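Protein synthesis inhibitor I (Hordeum vulgare, PDB 4FBC) belongs to the plant ribosome-inactivating protein family and is named as an inhibitor of protein synthesis. Local coordinates at residues D127-V132 / E206-V211; E176-Q181 / L255-F260. The protein carries 3 engineered substitutions. All coordinates share one frame; numbering follows the deposited sequence.

Overall arrangement
Followed from the N terminus, the chain first builds a six-stranded mixed sheet, with helix 25-39 after its first strand, then enters a largely helical part. Interaction 1 closes a loop there: 127-132, between helix 119-123 and strand 134-135, meets helix 205-211. Interaction 2 starts inside that loop, at the end of helix 157-179, and closes on 255-260, beyond helix 248-254. The two closures therefore cross rather than nest. Their centres are about 15 Å apart, yet they touch, V211 lying against E176 and F180. Interaction 1 ties the turn 127-132 to helix 205-211; interaction 2 ties the end of helix 157-179, which carries R179 of the adenosine monophosphate pocket, to the loop after helix 248-254.

Interaction 1. Residues D127-V132 / E206-V211; sequences DKLTNV and EMKAQV
K208 spans the gap from helix 205-211 and plants its ammonium group between D127 and T130, a worked case of one lysine holding a turn by several oxygens at once. Its CG lies anti to the backbone N (chi1 171°), which sends the chain off the helix toward the other segment, and a bend at chi3 (64°) turns the end to its partners. NZ forms a salt bridge with D127 OD1 at 2.9 Å, coming from above the carboxylate plane. It also donates to the backbone oxygen of the same residue, with 3.0 Å between K208 NZ and D127 O, tilted 26° from the carbonyl plane. T130 approaches at about a right angle to the lysine and supplies the third acceptor, its OG1 being 3.1 Å from K208 NZ. T130 CG2 touches the end of the lysine's aliphatic chain, 3.8 Å from K208 CE. N205, just before the helical segment, adds a weak bond to the ammonium.

The receiving turn includes a short 3-10 segment, 129-131, in the helical part of the ribosome-inactivating protein fold. Beneath the polar grip the contact becomes apolar: L129 CB packs 4.1 Å from K208 CG, while L129 CD1 extends to V211 CG1 at 3.6 Å, the two side chains crossing obliquely. L129 and V211 are buried, whereas D127 stands at the exposed margin. Y119 of helix 119-123 touches both L129 and V211, and V211 also packs on V183 of helix 181-190 and on E176.

Interaction 2. Residues E176-Q181 / L255-F260; sequences EATRFQ and LGILLF. With AMP (adenosine monophosphate), chain E.
R179 and G256 meet backbone to backbone where helix 157-179 ends, the carbonyl of R179 taking two successive amides of the other segment while a single beta bridge pairs F180 with L255. G256 N lies 2.7 Å from R179 O and I257 N lies 3.2 Å from R179 O; both reach the oxygen from the same face of the carbonyl plane, neither on a lone pair. G256 CA comes within 3.6 Å of T178 O, and a CB on that carbon would collide with T178 O, a fit that depends on the absence of a side chain. F180 leaves the helix and is the N-cap of helix 181-190.

Around this core, Q181 places CG anti to its carbonyl carbon (chi1 -57°) and runs extended to L255, where Q181 NE2 bonds to L255 O at 3.3 Å from above the carbonyl plane, an oxygen that R49 of strand 49-50 also reaches. T178 and I257 run alongside each other in the same direction, with their CG2 methyls in contact. L255 CD2 meets the F180 ring obliquely.

In this ribosome-inactivating protein fold, the residue whose carbonyl anchors 255-260 also carries the guanidinium that meets the ligand. R179 turns away from 255-260 and extends from CG to NE into the pocket. There NH1 donates to N3 of adenosine monophosphate at 3.2 Å, the acceptor lying at the edge of the guanidinium, while the ligand's O2' sits over one face. E176, one helical turn earlier, holds the same nitrogen by a salt bridge, R179 NH1 to E176 OE1 being 3.1 Å, with the carboxylate oxygen only 5° out of the guanidinium plane. N86 O takes NH2, and W214 adds a cation-pi contact.

Helix 25-39 packs against A177, T178 and I257, helix 214-225 against L255, L258 and L259, and strand 49-50 against Q181, I257 and L258.

Interaction 1. Residues D127-V132 / E206-V211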
loop_
_atom_site.group_PDB
_atom_site.type_symbol
_atom_site.label_atom_id
_atom_site.label_comp_id
_atom_site.label_asym_id
_atom_site.label_seq_id
_atom_site.Cartn_x
_atom_site.Cartn_y
_atom_site.Cartn_z
ATOM N N ASP A 127 5.153 11.639 -12.022
ATOM C CA ASP A 127 6.290 11.249 -12.853
ATOM C C ASP A 127 7.598 11.256 -12.057
ATOM O O ASP A 127 8.623 10.788 -12.546
ATOM C CB ASP A 127 6.411 12.187 -14.061
ATOM C CG ASP A 127 7.265 11.606 -15.183
ATOM O OD1 ASP A 127 7.167 10.386 -15.452
ATOM O OD2 ASP A 127 8.028 12.379 -15.805
ATOM N N LYS A 128 7.561 11.777 -10.832
ATOM C CA LYS A 128 8.783 11.938 -10.039
ATOM C C LYS A 128 9.112 10.758 -9.117
ATOM O O LYS A 128 10.072 10.824 -8.353
ATOM C CB LYS A 128 8.729 13.233 -9.223
ATOM C CG LYS A 128 8.318 14.445 -10.037
ATOM C CD LYS A 128 9.107 15.683 -9.637
ATOM C CE LYS A 128 9.502 16.491 -10.868
ATOM N NZ LYS A 128 8.311 16.924 -11.652
ATOM N N LEU A 129 8.318 9.690 -9.185
ATOM C CA LEU A 129 8.536 8.507 -8.342
ATOM C C LEU A 129 9.913 7.886 -8.587
ATOM O O LEU A 129 10.486 7.234 -7.710
ATOM C CB LEU A 129 7.440 7.463 -8.599
ATOM C CG LEU A 129 6.080 7.733 -7.953
ATOM C CD1 LEU A 129 5.020 6.767 -8.474
ATOM C CD2 LEU A 129 6.201 7.619 -6.453
ATOM N N THR A 130 10.435 8.095 -9.789
ATOM C CA THR A 130 11.737 7.563 -10.173
ATOM C C THR A 130 12.892 8.327 -9.508
ATOM O O THR A 130 14.057 7.974 -9.688
ATOM C CB THR A 130 11.899 7.557 -11.707
ATOM O OG1 THR A 130 11.302 8.742 -12.260
ATOM C CG2 THR A 130 11.221 6.335 -12.304
ATOM N N ASN A 131 12.556 9.360 -8.737
ATOM C CA ASN A 131 13.546 10.206 -8.064
ATOM C C ASN A 131 13.696 9.895 -6.578
ATOM O O ASN A 131 14.586 10.435 -5.913
ATOM C CB ASN A 131 13.186 11.693 -8.209
ATOM C CG ASN A 131 13.271 12.188 -9.642
ATOM O OD1 ASN A 131 14.042 11.667 -10.450
ATOM N ND2 ASN A 131 12.476 13.209 -9.965
ATOM N N VAL A 132 12.820 9.040 -6.054
ATOM C CA VAL A 132 12.793 8.772 -4.617
ATOM C C VAL A 132 13.738 7.639 -4.214
ATOM O O VAL A 132 13.548 6.487 -4.605
ATOM C CB VAL A 132 11.371 8.414 -4.138
ATOM C CG1 VAL A 132 11.336 8.288 -2.623
ATOM C CG2 VAL A 132 10.371 9.465 -4.614
ATOM N N GLU A 206 9.096 1.102 -15.404
ATOM C CA GLU A 206 8.065 0.060 -15.387
ATOM C C GLU A 206 7.320 0.040 -14.057
ATOM O O GLU A 206 6.084 0.017 -14.035
ATOM C CB GLU A 206 8.658 -1.330 -15.674
ATOM C CG GLU A 206 9.233 -1.513 -17.074
ATOM C CD GLU A 206 10.665 -1.028 -17.194
ATOM O OE1 GLU A 206 11.227 -0.547 -16.189
ATOM O OE2 GLU A 206 11.238 -1.127 -18.301
ATOM N N MET A 207 8.065 0.062 -12.952
ATOM C CA MET A 207 7.449 0.082 -11.628
ATOM C C MET A 207 6.704 1.389 -11.357
ATOM O O MET A 207 5.656 1.380 -10.705
ATOM C CB MET A 207 8.467 -0.219 -10.517
ATOM C CG MET A 207 8.762 -1.707 -10.378
ATOM S SD MET A 207 9.828 -2.062 -8.964
ATOM C CE MET A 207 11.358 -1.326 -9.508
ATOM N N LYS A 208 7.237 2.506 -11.862
ATOM C CA LYS A 208 6.526 3.776 -11.753
ATOM C C LYS A 208 5.173 3.652 -12.444
ATOM O O LYS A 208 4.155 4.039 -11.878
ATOM C CB LYS A 208 7.331 4.943 -12.352
ATOM C CG LYS A 208 6.518 6.242 -12.449
ATOM C CD LYS A 208 7.391 7.452 -12.773
ATOM C CE LYS A 208 8.049 7.333 -14.144
ATOM N NZ LYS A 208 9.046 8.438 -14.356
ATOM N N ALA A 209 5.165 3.088 -13.652
ATOM C CA ALA A 209 3.918 2.900 -14.406
ATOM C C ALA A 209 2.951 1.986 -13.659
ATOM O O ALA A 209 1.741 2.260 -13.589
ATOM C CB ALA A 209 4.207 2.357 -15.796
ATOM N N GLN A 210 3.485 0.900 -13.097
ATOM C CA GLN A 210 2.691 -0.013 -12.273
ATOM C C GLN A 210 2.070 0.706 -11.083
ATOM O O GLN A 210 0.847 0.640 -10.877
ATOM C CB GLN A 210 3.563 -1.182 -11.783
ATOM C CG GLN A 210 4.008 -2.142 -12.891
ATOM C CD GLN A 210 5.252 -2.920 -12.516
ATOM O OE1 GLN A 210 5.608 -3.008 -11.340
ATOM N NE2 GLN A 210 5.930 -3.473 -13.512
ATOM N N VAL A 211 2.905 1.399 -10.310
ATOM C CA VAL A 211 2.427 2.156 -9.151
ATOM C C VAL A 211 1.329 3.155 -9.543
ATOM O O VAL A 211 0.315 3.283 -8.847
ATOM C CB VAL A 211 3.584 2.869 -8.415
ATOM C CG1 VAL A 211 3.043 3.895 -7.426
ATOM C CG2 VAL A 211 4.458 1.841 -7.681
#

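Interaction 2. Residues E176-Q181 / L255-F260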
loop_
_atom_site.group_PDB
_atom_site.type_symbol
_atom_site.label_atom_id
_atom_site.label_comp_id
_atom_site.label_asym_id
_atom_site.label_seq_id
_atom_site.Cartn_x
_atom_site.Cartn_y
_atom_site.Cartn_z
ATOM N N GLU A 176 2.973 0.438 -1.579
ATOM C CA GLU A 176 3.195 -0.020 -2.947
ATOM C C GLU A 176 3.838 -1.402 -2.940
ATOM O O GLU A 176 3.568 -2.227 -3.817
ATOM C CB GLU A 176 4.048 0.965 -3.764
ATOM C CG GLU A 176 3.567 2.431 -3.744
ATOM C CD GLU A 176 2.126 2.632 -4.223
ATOM O OE1 GLU A 176 1.526 1.704 -4.811
ATOM O OE2 GLU A 176 1.591 3.749 -4.012
ATOM N N ALA A 177 4.679 -1.645 -1.939
ATOM C CA ALA A 177 5.278 -2.971 -1.748
ATOM C C ALA A 177 4.191 -4.029 -1.560
ATOM O O ALA A 177 4.268 -5.123 -2.120
ATOM C CB ALA A 177 6.203 -2.949 -0.553
ATOM N N THR A 178 3.178 -3.711 -0.763
ATOM C CA THR A 178 2.049 -4.629 -0.576
ATOM C C THR A 178 1.316 -4.866 -1.903
ATOM O O THR A 178 1.004 -6.007 -2.270
ATOM C CB THR A 178 1.087 -4.085 0.504
ATOM O OG1 THR A 178 1.763 -4.036 1.772
ATOM C CG2 THR A 178 -0.143 -4.958 0.631
ATOM N N ARG A 179 1.056 -3.788 -2.642
ATOM C CA ARG A 179 0.333 -3.898 -3.904
ATOM C C ARG A 179 1.065 -4.667 -5.000
ATOM O O ARG A 179 0.429 -5.338 -5.811
ATOM C CB ARG A 179 -0.001 -2.509 -4.434
ATOM C CG ARG A 179 -1.106 -1.809 -3.656
ATOM C CD ARG A 179 -1.117 -0.336 -4.007
ATOM N NE ARG A 179 -2.222 0.376 -3.357
ATOM C CZ ARG A 179 -2.182 1.661 -3.022
ATOM N NH1 ARG A 179 -1.094 2.374 -3.271
ATOM N NH2 ARG A 179 -3.236 2.238 -2.450
ATOM N N PHE A 180 2.389 -4.556 -5.037
ATOM C CA PHE A 180 3.172 -5.067 -6.165
ATOM C C PHE A 180 4.340 -5.937 -5.752
ATOM O O PHE A 180 5.172 -5.516 -4.947
ATOM C CB PHE A 180 3.727 -3.905 -6.999
ATOM C CG PHE A 180 2.670 -3.046 -7.598
ATOM C CD1 PHE A 180 1.957 -3.484 -8.707
ATOM C CD2 PHE A 180 2.370 -1.813 -7.041
ATOM C CE1 PHE A 180 0.958 -2.691 -9.255
ATOM C CE2 PHE A 180 1.378 -1.022 -7.582
ATOM C CZ PHE A 180 0.678 -1.464 -8.691
ATOM N N GLN A 181 4.404 -7.138 -6.320
ATOM C CA GLN A 181 5.538 -8.046 -6.083
ATOM C C GLN A 181 6.826 -7.478 -6.656
ATOM O O GLN A 181 7.924 -7.790 -6.186
ATOM C CB GLN A 181 5.268 -9.423 -6.702
ATOM C CG GLN A 181 3.991 -10.100 -6.198
ATOM C CD GLN A 181 3.993 -11.588 -6.467
ATOM O OE1 GLN A 181 4.794 -12.326 -5.887
ATOM N NE2 GLN A 181 3.110 -12.042 -7.353
ATOM N N LEU A 255 1.434 -8.449 -9.707
ATOM C CA LEU A 255 0.448 -8.013 -8.718
ATOM C C LEU A 255 0.658 -8.711 -7.370
ATOM O O LEU A 255 0.625 -9.938 -7.286
ATOM C CB LEU A 255 -0.980 -8.261 -9.241
ATOM C CG LEU A 255 -1.442 -7.278 -10.328
ATOM C CD1 LEU A 255 -2.555 -7.881 -11.167
ATOM C CD2 LEU A 255 -1.875 -5.955 -9.708
ATOM N N GLY A 256 0.884 -7.922 -6.324
ATOM C CA GLY A 256 0.930 -8.442 -4.960
ATOM C C GLY A 256 -0.476 -8.727 -4.448
ATOM O O GLY A 256 -0.755 -9.816 -3.950
ATOM N N ILE A 257 -1.365 -7.743 -4.574
ATOM C CA ILE A 257 -2.790 -7.937 -4.270
ATOM C C ILE A 257 -3.569 -6.994 -5.170
ATOM O O ILE A 257 -3.143 -5.867 -5.380
ATOM C CB ILE A 257 -3.116 -7.729 -2.749
ATOM C CG1 ILE A 257 -4.606 -7.989 -2.468
ATOM C CG2 ILE A 257 -2.656 -6.341 -2.250
ATOM C CD1 ILE A 257 -4.931 -8.108 -0.952
ATOM N N LEU A 258 -4.668 -7.476 -5.744
ATOM C CA LEU A 258 -5.422 -6.687 -6.724
ATOM C C LEU A 258 -6.428 -5.787 -6.016
ATOM O O LEU A 258 -7.035 -6.196 -5.038
ATOM C CB LEU A 258 -6.187 -7.603 -7.701
ATOM C CG LEU A 258 -5.452 -8.319 -8.840
ATOM C CD1 LEU A 258 -4.554 -9.441 -8.303
ATOM C CD2 LEU A 258 -6.420 -8.866 -9.881
ATOM N N LEU A 259 -6.595 -4.564 -6.517
ATOM C CA LEU A 259 -7.746 -3.735 -6.138
ATOM C C LEU A 259 -8.989 -4.369 -6.739
ATOM O O LEU A 259 -8.969 -4.829 -7.880
ATOM C CB LEU A 259 -7.577 -2.325 -6.708
ATOM C CG LEU A 259 -8.716 -1.322 -6.459
ATOM C CD1 LEU A 259 -8.796 -0.993 -4.990
ATOM C CD2 LEU A 259 -8.456 -0.058 -7.287
ATOM N N PHE A 260 -10.081 -4.420 -5.987
ATOM C CA PHE A 260 -11.301 -4.918 -6.592
ATOM C C PHE A 260 -11.792 -3.930 -7.657
ATOM O O PHE A 260 -11.874 -2.728 -7.415
ATOM C CB PHE A 260 -12.404 -5.167 -5.567
ATOM C CG PHE A 260 -13.652 -5.700 -6.186
ATOM C CD1 PHE A 260 -13.754 -7.044 -6.516
ATOM C CD2 PHE A 260 -14.704 -4.849 -6.495
ATOM C CE1 PHE A 260 -14.902 -7.542 -7.126
ATOM C CE2 PHE A 260 -15.848 -5.342 -7.106
ATOM C CZ PHE A 260 -15.950 -6.677 -7.416
HETATM P P AMP E . -7.171 8.521 -6.824
HETATM O O1P AMP E . -6.569 9.872 -6.492
HETATM O O2P AMP E . -7.792 8.329 -8.192
HETATM O O3P AMP E . -8.175 8.136 -5.757
HETATM O "O5'" AMP E . -6.088 7.378 -6.563
HETATM C "C5'" AMP E . -5.326 6.827 -7.629
HETATM C "C4'" AMP E . -4.276 5.874 -7.112
HETATM O "O4'" AMP E . -3.279 6.615 -6.359
HETATM C "C3'" AMP E . -4.769 4.810 -6.137
HETATM O "O3'" AMP E . -5.349 3.687 -6.785
HETATM C "C2'" AMP E . -3.519 4.478 -5.333
HETATM O "O2'" AMP E . -2.679 3.583 -6.063
HETATM C "C1'" AMP E . -2.830 5.847 -5.261
HETATM N N9 AMP E . -3.146 6.581 -4.012
HETATM C C8 AMP E . -3.866 7.725 -3.923
HETATM N N7 AMP E . -3.968 8.159 -2.639
HETATM C C5 AMP E . -3.287 7.281 -1.868
HETATM C C6 AMP E . -2.977 7.140 -0.420
HETATM N N6 AMP E . -3.435 8.047 0.485
HETATM N N1 AMP E . -2.220 6.075 -0.036
HETATM C C2 AMP E . -1.767 5.165 -0.926
HETATM N N3 AMP E . -2.002 5.235 -2.251
HETATM C C4 AMP E . -2.738 6.254 -2.778
#